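Local coordinates for inosine-uridine preferring nucleoside hydrolase family protein (Bacillus anthracis, PDB 2C40), which belongs to the inosine-uridine preferring nucleoside hydrolase family and holds a calcium ion and alpha-D-ribofuranose together in one pocket, at residues Ser67-Trp77 / Trp172-Ala180; Ile194-Leu204 / Tyr243-Phe253. One frame throughout, in Å; residues are numbered along the deposited sequence. Where two conformers were deposited one is given.

Contact 1: Ser67-Trp77 / Trp172-Ala180; sequences SRGKNPFPKDW and WNSFWDPEA. With RIB (alpha-D-ribofuranose), chain D.
Phe73, Trp77, Trp172 and Trp176 interlock as an aromatic cluster where loop 67-74 and helix 75-78 lie against helix 172-176, at the rim of the ribofuranose pocket. The Phe73 ring stacks face to face on the six-membered ring of Trp172, with centroids 4.5 Å apart and planes 25° from parallel. Trp77 turns an edge toward the face of the Trp172 five-membered ring in an offset edge-to-face pair, and Pro74 CD packs against the benzo part, 3.7 Å from Trp172 CZ2. With its CG anti to the backbone N (chi1 -163°), Trp176 turns its indole to the loop, with CD1 near Phe73 CD1 in an oblique pair and Gly69 over a face.

Hydrogen bonds hold the middle of the loop, at Lys70 and Asn71. Trp176 O accepts from two successive amides, Lys70 N at 2.9 Å and Asn71 N at 3.1 Å. The Asn71 side chain lies flat over Phe175, amide and ring planes 12° apart, while its ND2 gives a nearly straight bond to Phe175 O and another to Gln276.

Toward the sugar, Asn173 ND2 donates to RIB O3 and to Met151 O. A water accepts from Phe73 N and Trp176 NE1, the latter 3.0 Å away.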
loop_
_atom_site.group_PDB
_atom_site.type_symbol
_atom_site.label_atom_id
_atom_site.label_comp_id
_atom_site.label_asym_id
_atom_site.label_seq_id
_atom_site.Cartn_x
_atom_site.Cartn_y
_atom_site.Cartn_z
ATOM N N SER A 67 2.334 14.222 -22.221
ATOM C CA SER A 67 2.922 13.171 -23.040
ATOM C C SER A 67 2.110 11.920 -22.852
ATOM O O SER A 67 1.543 11.668 -21.772
ATOM C CB SER A 67 4.369 12.938 -22.682
ATOM O OG SER A 67 5.212 14.012 -23.132
ATOM N N ARG A 68 2.015 11.154 -23.926
ATOM C CA ARG A 68 1.360 9.864 -23.890
ATOM C C ARG A 68 2.359 8.777 -24.234
ATOM O O ARG A 68 3.279 8.996 -25.000
ATOM C CB ARG A 68 0.235 9.852 -24.880
ATOM C CG ARG A 68 -0.846 10.816 -24.553
ATOM C CD ARG A 68 -1.775 10.931 -25.726
ATOM N NE ARG A 68 -2.852 11.865 -25.456
ATOM C CZ ARG A 68 -3.994 11.929 -26.145
ATOM N NH1 ARG A 68 -4.222 11.090 -27.153
ATOM N NH2 ARG A 68 -4.884 12.870 -25.852
ATOM N N GLY A 69 2.170 7.597 -23.671
ATOM C CA GLY A 69 3.087 6.476 -23.914
ATOM C C GLY A 69 2.646 5.556 -25.027
ATOM O O GLY A 69 1.461 5.471 -25.367
ATOM N N LYS A 70 3.628 4.868 -25.614
ATOM C CA LYS A 70 3.369 3.821 -26.611
ATOM C C LYS A 70 2.935 2.535 -25.959
ATOM O O LYS A 70 2.046 1.816 -26.465
ATOM C CB LYS A 70 4.661 3.578 -27.399
ATOM C CG LYS A 70 4.455 2.668 -28.631
ATOM C CD LYS A 70 5.528 2.987 -29.640
ATOM C CE LYS A 70 5.841 1.876 -30.631
ATOM N NZ LYS A 70 7.386 1.915 -30.935
ATOM N N ASN A 71 3.595 2.207 -24.839
ATOM C CA ASN A 71 3.385 0.939 -24.154
ATOM C C ASN A 71 3.156 1.215 -22.668
ATOM O O ASN A 71 4.116 1.349 -21.918
ATOM C CB ASN A 71 4.588 0.025 -24.396
ATOM C CG ASN A 71 4.779 -0.285 -25.853
ATOM O OD1 ASN A 71 3.860 -0.792 -26.466
ATOM N ND2 ASN A 71 5.985 0.015 -26.426
ATOM N N PRO A 72 1.877 1.384 -22.258
ATOM C CA PRO A 72 1.561 1.756 -20.862
ATOM C C PRO A 72 2.062 0.768 -19.770
ATOM O O PRO A 72 2.201 -0.397 -20.035
ATOM C CB PRO A 72 0.043 1.867 -20.873
ATOM C CG PRO A 72 -0.343 2.031 -22.376
ATOM C CD PRO A 72 0.662 1.247 -23.094
ATOM N N PHE A 73 2.390 1.260 -18.580
ATOM C CA PHE A 73 2.784 0.408 -17.438
ATOM C C PHE A 73 1.599 -0.400 -16.919
ATOM O O PHE A 73 0.447 -0.058 -17.201
ATOM C CB PHE A 73 3.335 1.265 -16.300
ATOM C CG PHE A 73 4.798 1.663 -16.439
ATOM C CD1 PHE A 73 5.184 2.774 -17.207
ATOM C CD2 PHE A 73 5.765 1.015 -15.723
ATOM C CE1 PHE A 73 6.470 3.145 -17.328
ATOM C CE2 PHE A 73 7.097 1.411 -15.800
ATOM C CZ PHE A 73 7.461 2.453 -16.627
ATOM N N PRO A 74 1.866 -1.530 -16.207
ATOM C CA PRO A 74 0.790 -2.286 -15.592
ATOM C C PRO A 74 -0.032 -1.437 -14.630
ATOM O O PRO A 74 0.558 -0.620 -13.931
ATOM C CB PRO A 74 1.545 -3.417 -14.836
ATOM C CG PRO A 74 2.863 -3.538 -15.588
ATOM C CD PRO A 74 3.180 -2.185 -16.035
ATOM N N LYS A 75 -1.360 -1.601 -14.592
ATOM C CA LYS A 75 -2.184 -0.762 -13.727
ATOM C C LYS A 75 -1.746 -0.838 -12.271
ATOM O O LYS A 75 -1.736 0.170 -11.571
ATOM C CB LYS A 75 -3.649 -1.120 -13.826
ATOM C CG LYS A 75 -4.555 -0.104 -13.070
ATOM C CD LYS A 75 -5.892 -0.663 -12.702
ATOM C CE LYS A 75 -6.984 0.113 -13.395
ATOM N NZ LYS A 75 -8.314 -0.041 -12.791
ATOM N N ASP A 76 -1.418 -2.029 -11.785
ATOM C CA ASP A 76 -1.236 -2.198 -10.313
ATOM C C ASP A 76 0.003 -1.461 -9.810
ATOM O O ASP A 76 -0.002 -0.938 -8.711
ATOM C CB ASP A 76 -1.312 -3.674 -9.851
ATOM N N TRP A 77 1.031 -1.350 -10.647
ATOM C CA TRP A 77 2.207 -0.513 -10.335
ATOM C C TRP A 77 1.835 0.976 -10.290
ATOM O O TRP A 77 2.251 1.736 -9.412
ATOM C CB TRP A 77 3.255 -0.702 -11.428
ATOM C CG TRP A 77 3.839 -2.073 -11.523
ATOM C CD1 TRP A 77 3.371 -3.237 -10.925
ATOM C CD2 TRP A 77 4.989 -2.451 -12.301
ATOM N NE1 TRP A 77 4.186 -4.291 -11.287
ATOM C CE2 TRP A 77 5.184 -3.832 -12.118
ATOM C CE3 TRP A 77 5.874 -1.745 -13.127
ATOM C CZ2 TRP A 77 6.223 -4.523 -12.743
ATOM C CZ3 TRP A 77 6.906 -2.427 -13.737
ATOM C CH2 TRP A 77 7.075 -3.799 -13.547
ATOM N N TRP A 172 11.658 -1.166 -18.698
ATOM C CA TRP A 172 10.376 -0.448 -18.759
ATOM C C TRP A 172 10.391 1.023 -19.167
ATOM O O TRP A 172 9.512 1.466 -19.924
ATOM C CB TRP A 172 9.583 -0.614 -17.415
ATOM C CG TRP A 172 8.504 -1.653 -17.523
ATOM C CD1 TRP A 172 8.492 -2.898 -16.964
ATOM C CD2 TRP A 172 7.327 -1.558 -18.317
ATOM N NE1 TRP A 172 7.353 -3.565 -17.321
ATOM C CE2 TRP A 172 6.623 -2.764 -18.164
ATOM C CE3 TRP A 172 6.770 -0.541 -19.111
ATOM C CZ2 TRP A 172 5.414 -3.002 -18.814
ATOM C CZ3 TRP A 172 5.575 -0.763 -19.735
ATOM C CH2 TRP A 172 4.904 -1.986 -19.588
ATOM N N ASN A 173 11.284 1.834 -18.601
ATOM C CA ASN A 173 11.333 3.251 -18.997
ATOM C C ASN A 173 11.611 3.432 -20.500
ATOM O O ASN A 173 11.055 4.343 -21.124
ATOM C CB ASN A 173 12.313 4.062 -18.129
ATOM C CG ASN A 173 11.800 4.269 -16.687
ATOM O OD1 ASN A 173 10.602 4.137 -16.415
ATOM N ND2 ASN A 173 12.701 4.650 -15.780
ATOM N N SER A 174 12.460 2.573 -21.072
ATOM C CA SER A 174 12.694 2.555 -22.516
ATOM C C SER A 174 11.486 2.015 -23.268
ATOM O O SER A 174 11.029 2.622 -24.226
ATOM C CB SER A 174 13.902 1.696 -22.895
ATOM O OG SER A 174 14.990 1.939 -22.032
ATOM N N PHE A 175 10.993 0.864 -22.843
ATOM C CA PHE A 175 9.824 0.248 -23.479
ATOM C C PHE A 175 8.586 1.178 -23.566
ATOM O O PHE A 175 7.904 1.168 -24.551
ATOM C CB PHE A 175 9.487 -1.039 -22.737
ATOM C CG PHE A 175 8.371 -1.861 -23.364
ATOM C CD1 PHE A 175 8.541 -2.433 -24.613
ATOM C CD2 PHE A 175 7.184 -2.095 -22.669
ATOM C CE1 PHE A 175 7.559 -3.184 -25.193
ATOM C CE2 PHE A 175 6.153 -2.855 -23.232
ATOM C CZ PHE A 175 6.332 -3.426 -24.482
ATOM N N TRP A 176 8.346 2.001 -22.551
ATOM C CA TRP A 176 7.164 2.879 -22.527
ATOM C C TRP A 176 7.091 3.756 -23.737
ATOM O O TRP A 176 5.993 4.018 -24.233
ATOM C CB TRP A 176 7.134 3.754 -21.291
ATOM C CG TRP A 176 5.781 4.431 -20.932
ATOM C CD1 TRP A 176 4.775 3.882 -20.241
ATOM C CD2 TRP A 176 5.398 5.809 -21.159
ATOM N NE1 TRP A 176 3.760 4.761 -20.077
ATOM C CE2 TRP A 176 4.122 5.968 -20.604
ATOM C CE3 TRP A 176 6.025 6.918 -21.768
ATOM C CZ2 TRP A 176 3.440 7.185 -20.605
ATOM C CZ3 TRP A 176 5.326 8.127 -21.805
ATOM C CH2 TRP A 176 4.034 8.237 -21.212
ATOM N N ASP A 177 8.260 4.213 -24.213
ATOM C CA ASP A 177 8.356 5.019 -25.424
ATOM C C ASP A 177 9.772 4.891 -26.043
ATOM O O ASP A 177 10.683 5.712 -25.752
ATOM C CB ASP A 177 8.043 6.468 -25.083
ATOM C CG ASP A 177 7.902 7.321 -26.314
ATOM O OD1 ASP A 177 8.189 6.769 -27.379
ATOM O OD2 ASP A 177 7.462 8.494 -26.227
ATOM N N PRO A 178 9.966 3.859 -26.862
ATOM C CA PRO A 178 11.248 3.597 -27.535
ATOM C C PRO A 178 11.694 4.681 -28.504
ATOM O O PRO A 178 12.916 4.905 -28.667
ATOM C CB PRO A 178 10.997 2.279 -28.265
ATOM C CG PRO A 178 9.802 1.689 -27.585
ATOM C CD PRO A 178 8.970 2.811 -27.159
ATOM N N GLU A 179 10.728 5.365 -29.116
ATOM C CA GLU A 179 11.007 6.443 -30.056
ATOM C C GLU A 179 11.649 7.631 -29.336
ATOM O O GLU A 179 12.561 8.261 -29.856
ATOM C CB GLU A 179 9.724 6.827 -30.774
ATOM C CG GLU A 179 9.279 5.655 -31.659
ATOM C CD GLU A 179 7.866 5.763 -32.224
ATOM O OE1 GLU A 179 6.875 5.978 -31.459
ATOM O OE2 GLU A 179 7.735 5.564 -33.455
ATOM N N ALA A 180 11.177 7.915 -28.129
ATOM C CA ALA A 180 11.739 8.965 -27.353
ATOM C C ALA A 180 13.197 8.693 -27.024
ATOM O O ALA A 180 13.994 9.628 -26.948
ATOM C CB ALA A 180 10.972 9.140 -26.094
HETATM O O5 RIB D . 12.110 -0.173 -15.122
HETATM C C5 RIB D . 12.314 0.387 -13.795
HETATM C C4 RIB D . 11.350 1.565 -13.628
HETATM O O4 RIB D . 10.017 1.011 -13.628
HETATM C C3 RIB D . 11.493 2.468 -12.386
HETATM O O3 RIB D . 11.993 3.775 -12.819
HETATM C C2 RIB D . 10.080 2.438 -11.652
HETATM O O2 RIB D . 9.358 3.664 -11.169
HETATM C C1 RIB D . 9.178 1.639 -12.626
HETATM O O HOH W 1 1.557 4.259 -18.173
#

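Contact 2: Ile194-Leu204 / Tyr243-Phe253. With CA (calcium ion), chain C; RIB (alpha-D-ribofuranose), chain D.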
loop_
_atom_site.group_PDB
_atom_site.type_symbol
_atom_site.label_atom_id
_atom_site.label_comp_id
_atom_site.label_asym_id
_atom_site.label_seq_id
_atom_site.Cartn_x
_atom_site.Cartn_y
_atom_site.Cartn_z
ATOM N N ILE A 194 21.721 4.766 -15.517
ATOM C CA ILE A 194 21.511 3.746 -14.470
ATOM C C ILE A 194 20.597 2.640 -15.080
ATOM O O ILE A 194 19.380 2.808 -15.244
ATOM C CB ILE A 194 20.972 4.355 -13.156
ATOM C CG1 ILE A 194 22.041 5.208 -12.487
ATOM C CG2 ILE A 194 20.529 3.281 -12.174
ATOM C CD1 ILE A 194 22.330 6.541 -13.159
ATOM N N THR A 195 21.232 1.548 -15.483
ATOM C CA THR A 195 20.555 0.385 -16.057
ATOM C C THR A 195 19.961 -0.502 -14.962
ATOM O O THR A 195 20.315 -0.362 -13.783
ATOM C CB THR A 195 21.528 -0.437 -16.894
ATOM O OG1 THR A 195 22.533 -1.029 -16.028
ATOM C CG2 THR A 195 22.182 0.447 -18.003
ATOM N N LEU A 196 19.107 -1.455 -15.338
ATOM C CA LEU A 196 18.706 -2.482 -14.392
ATOM C C LEU A 196 19.878 -3.111 -13.618
ATOM O O LEU A 196 19.744 -3.305 -12.387
ATOM C CB LEU A 196 17.880 -3.565 -15.068
ATOM C CG LEU A 196 16.526 -3.098 -15.661
ATOM C CD1 LEU A 196 15.876 -4.233 -16.476
ATOM C CD2 LEU A 196 15.540 -2.592 -14.586
ATOM N N GLU A 197 20.993 -3.428 -14.307
ATOM C CA GLU A 197 22.158 -4.141 -13.719
ATOM C C GLU A 197 22.937 -3.265 -12.743
ATOM O O GLU A 197 23.635 -3.786 -11.878
ATOM C CB GLU A 197 23.270 -4.494 -14.737
ATOM C CG GLU A 197 22.909 -5.191 -15.991
ATOM C CD GLU A 197 22.369 -4.254 -17.044
ATOM O OE1 GLU A 197 23.104 -3.874 -17.974
ATOM O OE2 GLU A 197 21.199 -3.938 -16.918
ATOM N N SER A 198 22.919 -1.949 -13.002
ATOM C CA SER A 198 23.703 -0.949 -12.278
ATOM C C SER A 198 23.518 -1.085 -10.778
ATOM O O SER A 198 24.380 -0.748 -9.981
ATOM C CB SER A 198 23.259 0.465 -12.729
ATOM O OG SER A 198 23.648 0.713 -14.078
ATOM N N THR A 199 22.350 -1.583 -10.408
ATOM C CA THR A 199 21.895 -1.585 -9.035
ATOM C C THR A 199 22.189 -2.925 -8.309
ATOM O O THR A 199 21.791 -3.086 -7.178
ATOM C CB THR A 199 20.400 -1.225 -9.056
ATOM O OG1 THR A 199 20.034 -0.579 -7.837
ATOM C CG2 THR A 199 19.539 -2.425 -9.361
ATOM N N ASN A 200 22.935 -3.836 -8.950
ATOM C CA ASN A 200 23.133 -5.190 -8.466
ATOM C C ASN A 200 23.628 -5.228 -7.020
ATOM O O ASN A 200 23.211 -6.092 -6.247
ATOM C CB ASN A 200 24.186 -5.915 -9.300
ATOM C CG ASN A 200 23.667 -6.442 -10.605
ATOM O OD1 ASN A 200 22.463 -6.546 -10.815
ATOM N ND2 ASN A 200 24.601 -6.817 -11.507
ATOM N N GLN A 201 24.511 -4.284 -6.679
ATOM C CA GLN A 201 25.174 -4.249 -5.388
ATOM C C GLN A 201 24.382 -3.541 -4.283
ATOM O O GLN A 201 24.849 -3.490 -3.153
ATOM C CB GLN A 201 26.614 -3.660 -5.533
ATOM C CG GLN A 201 27.598 -4.675 -6.027
ATOM C CD GLN A 201 29.000 -4.123 -6.283
ATOM O OE1 GLN A 201 29.445 -3.166 -5.641
ATOM N NE2 GLN A 201 29.711 -4.742 -7.231
ATOM N N VAL A 202 23.196 -3.022 -4.599
ATOM C CA VAL A 202 22.374 -2.321 -3.621
ATOM C C VAL A 202 20.900 -2.764 -3.643
ATOM O O VAL A 202 20.014 -1.960 -3.911
ATOM C CB VAL A 202 22.500 -0.744 -3.763
ATOM C CG1 VAL A 202 23.932 -0.291 -3.508
ATOM C CG2 VAL A 202 21.968 -0.205 -5.137
ATOM N N PRO A 203 20.640 -4.063 -3.378
ATOM C CA PRO A 203 19.228 -4.504 -3.096
ATOM C C PRO A 203 18.680 -3.907 -1.804
ATOM O O PRO A 203 19.372 -3.913 -0.763
ATOM C CB PRO A 203 19.327 -6.028 -2.977
ATOM C CG PRO A 203 20.778 -6.338 -2.770
ATOM C CD PRO A 203 21.590 -5.189 -3.332
ATOM N N LEU A 204 17.444 -3.400 -1.863
ATOM C CA LEU A 204 16.726 -3.059 -0.630
ATOM C C LEU A 204 16.360 -4.375 -0.010
ATOM O O LEU A 204 15.649 -5.202 -0.607
ATOM C CB LEU A 204 15.459 -2.268 -0.832
ATOM C CG LEU A 204 15.024 -1.221 0.233
ATOM C CD1 LEU A 204 13.558 -1.284 0.336
ATOM C CD2 LEU A 204 15.639 -1.325 1.592
ATOM N N TYR A 243 14.372 -6.168 -3.719
ATOM C CA TYR A 243 13.911 -5.002 -4.489
ATOM C C TYR A 243 15.054 -3.988 -4.655
ATOM O O TYR A 243 15.827 -3.744 -3.762
ATOM C CB TYR A 243 12.707 -4.411 -3.733
ATOM C CG TYR A 243 12.143 -3.097 -4.173
ATOM C CD1 TYR A 243 12.834 -1.890 -3.947
ATOM C CD2 TYR A 243 10.866 -3.035 -4.722
ATOM C CE1 TYR A 243 12.293 -0.668 -4.322
ATOM C CE2 TYR A 243 10.309 -1.809 -5.123
ATOM C CZ TYR A 243 11.007 -0.638 -4.908
ATOM O OH TYR A 243 10.410 0.553 -5.267
ATOM N N TYR A 244 15.113 -3.376 -5.820
ATOM C CA TYR A 244 16.208 -2.517 -6.161
ATOM C C TYR A 244 15.671 -1.094 -6.350
ATOM O O TYR A 244 14.646 -0.890 -6.961
ATOM C CB TYR A 244 16.897 -3.037 -7.416
ATOM C CG TYR A 244 17.486 -4.430 -7.282
ATOM C CD1 TYR A 244 16.710 -5.570 -7.566
ATOM C CD2 TYR A 244 18.795 -4.617 -6.834
ATOM C CE1 TYR A 244 17.228 -6.829 -7.430
ATOM C CE2 TYR A 244 19.331 -5.868 -6.695
ATOM C CZ TYR A 244 18.549 -6.972 -6.993
ATOM O OH TYR A 244 19.073 -8.228 -6.880
ATOM N N LEU A 245 16.414 -0.132 -5.827
ATOM C CA LEU A 245 16.050 1.277 -5.728
ATOM C C LEU A 245 16.641 2.014 -6.925
ATOM O O LEU A 245 17.540 2.826 -6.791
ATOM C CB LEU A 245 16.633 1.857 -4.437
ATOM C CG LEU A 245 16.244 1.080 -3.180
ATOM C CD1 LEU A 245 17.273 1.171 -2.129
ATOM C CD2 LEU A 245 14.955 1.630 -2.710
ATOM N N TRP A 246 16.151 1.681 -8.103
ATOM C CA TRP A 246 16.740 2.174 -9.335
ATOM C C TRP A 246 16.736 3.666 -9.473
ATOM O O TRP A 246 17.749 4.248 -9.804
ATOM C CB TRP A 246 15.986 1.633 -10.517
ATOM C CG TRP A 246 16.247 0.244 -10.726
ATOM C CD1 TRP A 246 17.373 -0.295 -11.231
ATOM C CD2 TRP A 246 15.359 -0.823 -10.452
ATOM N NE1 TRP A 246 17.257 -1.661 -11.271
ATOM C CE2 TRP A 246 16.023 -2.014 -10.808
ATOM C CE3 TRP A 246 14.085 -0.894 -9.896
ATOM C CZ2 TRP A 246 15.440 -3.283 -10.670
ATOM C CZ3 TRP A 246 13.504 -2.158 -9.749
ATOM C CH2 TRP A 246 14.187 -3.331 -10.139
ATOM N N ASP A 247 15.592 4.271 -9.208
ATOM C CA ASP A 247 15.445 5.716 -9.317
ATOM C C ASP A 247 16.216 6.491 -8.220
ATOM O O ASP A 247 16.807 7.537 -8.490
ATOM C CB ASP A 247 13.970 6.072 -9.303
ATOM C CG ASP A 247 13.206 5.398 -10.435
ATOM O OD1 ASP A 247 13.858 4.899 -11.401
ATOM O OD2 ASP A 247 11.961 5.422 -10.397
ATOM N N VAL A 248 16.213 5.941 -7.001
ATOM C CA VAL A 248 16.859 6.550 -5.863
ATOM C C VAL A 248 18.376 6.570 -6.120
ATOM O O VAL A 248 19.038 7.540 -5.763
ATOM C CB VAL A 248 16.510 5.827 -4.533
ATOM C CG1 VAL A 248 17.300 6.378 -3.398
ATOM C CG2 VAL A 248 15.032 5.993 -4.193
ATOM N N LEU A 249 18.896 5.509 -6.726
ATOM C CA LEU A 249 20.287 5.400 -7.042
ATOM C C LEU A 249 20.669 6.391 -8.143
ATOM O O LEU A 249 21.757 6.953 -8.128
ATOM C CB LEU A 249 20.613 4.007 -7.516
ATOM C CG LEU A 249 22.057 3.607 -7.826
ATOM C CD1 LEU A 249 22.283 3.633 -9.294
ATOM C CD2 LEU A 249 23.129 4.422 -7.065
ATOM N N THR A 250 19.783 6.541 -9.119
ATOM C CA THR A 250 19.934 7.528 -10.191
ATOM C C THR A 250 20.061 8.932 -9.619
ATOM O O THR A 250 20.975 9.671 -10.003
ATOM C CB THR A 250 18.741 7.469 -11.179
ATOM O OG1 THR A 250 18.574 6.120 -11.665
ATOM C CG2 THR A 250 18.951 8.385 -12.348
ATOM N N ALA A 251 19.166 9.265 -8.694
ATOM C CA ALA A 251 19.138 10.571 -8.019
ATOM C C ALA A 251 20.342 10.774 -7.108
ATOM O O ALA A 251 20.874 11.882 -7.028
ATOM C CB ALA A 251 17.855 10.709 -7.225
ATOM N N ALA A 252 20.796 9.695 -6.450
ATOM C CA ALA A 252 21.950 9.757 -5.566
ATOM C C ALA A 252 23.266 9.938 -6.355
ATOM O O ALA A 252 24.209 10.563 -5.873
ATOM C CB ALA A 252 22.024 8.530 -4.727
ATOM N N PHE A 253 23.312 9.378 -7.556
ATOM C CA PHE A 253 24.457 9.508 -8.451
ATOM C C PHE A 253 24.625 10.979 -8.910
ATOM O O PHE A 253 25.737 11.445 -9.122
ATOM C CB PHE A 253 24.292 8.619 -9.692
ATOM C CG PHE A 253 25.462 8.654 -10.626
ATOM C CD1 PHE A 253 26.633 8.011 -10.308
ATOM C CD2 PHE A 253 25.407 9.353 -11.827
ATOM C CE1 PHE A 253 27.727 8.058 -11.184
ATOM C CE2 PHE A 253 26.502 9.404 -12.666
ATOM C CZ PHE A 253 27.637 8.740 -12.354
HETATM CA CA CA C . 10.244 5.689 -12.148
HETATM O O5 RIB D . 12.110 -0.173 -15.122
HETATM C C5 RIB D . 12.314 0.387 -13.795
HETATM C C4 RIB D . 11.350 1.565 -13.628
HETATM O O4 RIB D . 10.017 1.011 -13.628
HETATM C C3 RIB D . 11.493 2.468 -12.386
HETATM O O3 RIB D . 11.993 3.775 -12.819
HETATM C C2 RIB D . 10.080 2.438 -11.652
HETATM O O2 RIB D . 9.358 3.664 -11.169
HETATM C C1 RIB D . 9.178 1.639 -12.626
HETATM O O HOH W 2 9.442 4.426 -14.115
#
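Ile194 presses on Leu249 and Thr250 where strand 191-194 of the central mixed sheet ends against helix 246-255, which carries a calcium ligand. Ile194 gives up the most surface. Its CG2 branch, anti to the backbone N, meets Leu249 CD1 tightly at 3.4 Å, and its CB lies 3.3 Å from Thr250 OG1. That hydroxyl turns back on its own helix, donating to Trp246 O at 2.8 Å; Thr250 N reaches the same oxygen from the opposite face of the carbonyl plane.

Trp246 comes next. Leu196 CD2 covers one face of its indole and Tyr244 CB the other, while the Thr199 side chain crosses it at about a right angle, CG2 next to NE1. The N-H points to Leu196 O at 3.2 Å, in the ring plane and on a carbonyl lone pair, fixing the rotation of the indole.

The edge of the Tyr244 ring meets Thr199 O and Asn200 O in the type I turn 199-202, and its CE2 lies 3.7 Å from Pro203 CB, just beyond the turn. The contact leaves Thr199 OG1 buried without a polar partner. The next residue after Trp246, Asp247, belongs to the pocket: OD2 binds calcium at 2.5 Å and OD1 lies 2.6 Å from RIB O3.

Contacts 1 and 2 illustrate how segments distant in sequence can close round one site. They follow in series along the chain, the first complete before the second opens, and their centres lie 19 Å apart; their nearest atoms are about 5 Å apart without touching. Both reach the same ribofuranose. Contact 1 supplies an aromatic and amide rim from a loop and helix 172-176, and contact 2 brings the metal-binding start of helix 246-255. Strand 145-151 connects them: Asn173 and Ser174 touch Trp150, while Ile194 bonds to its backbone and Thr250 touches Met151. Asp9, Asp14 and Thr125 join Asp247 round the calcium.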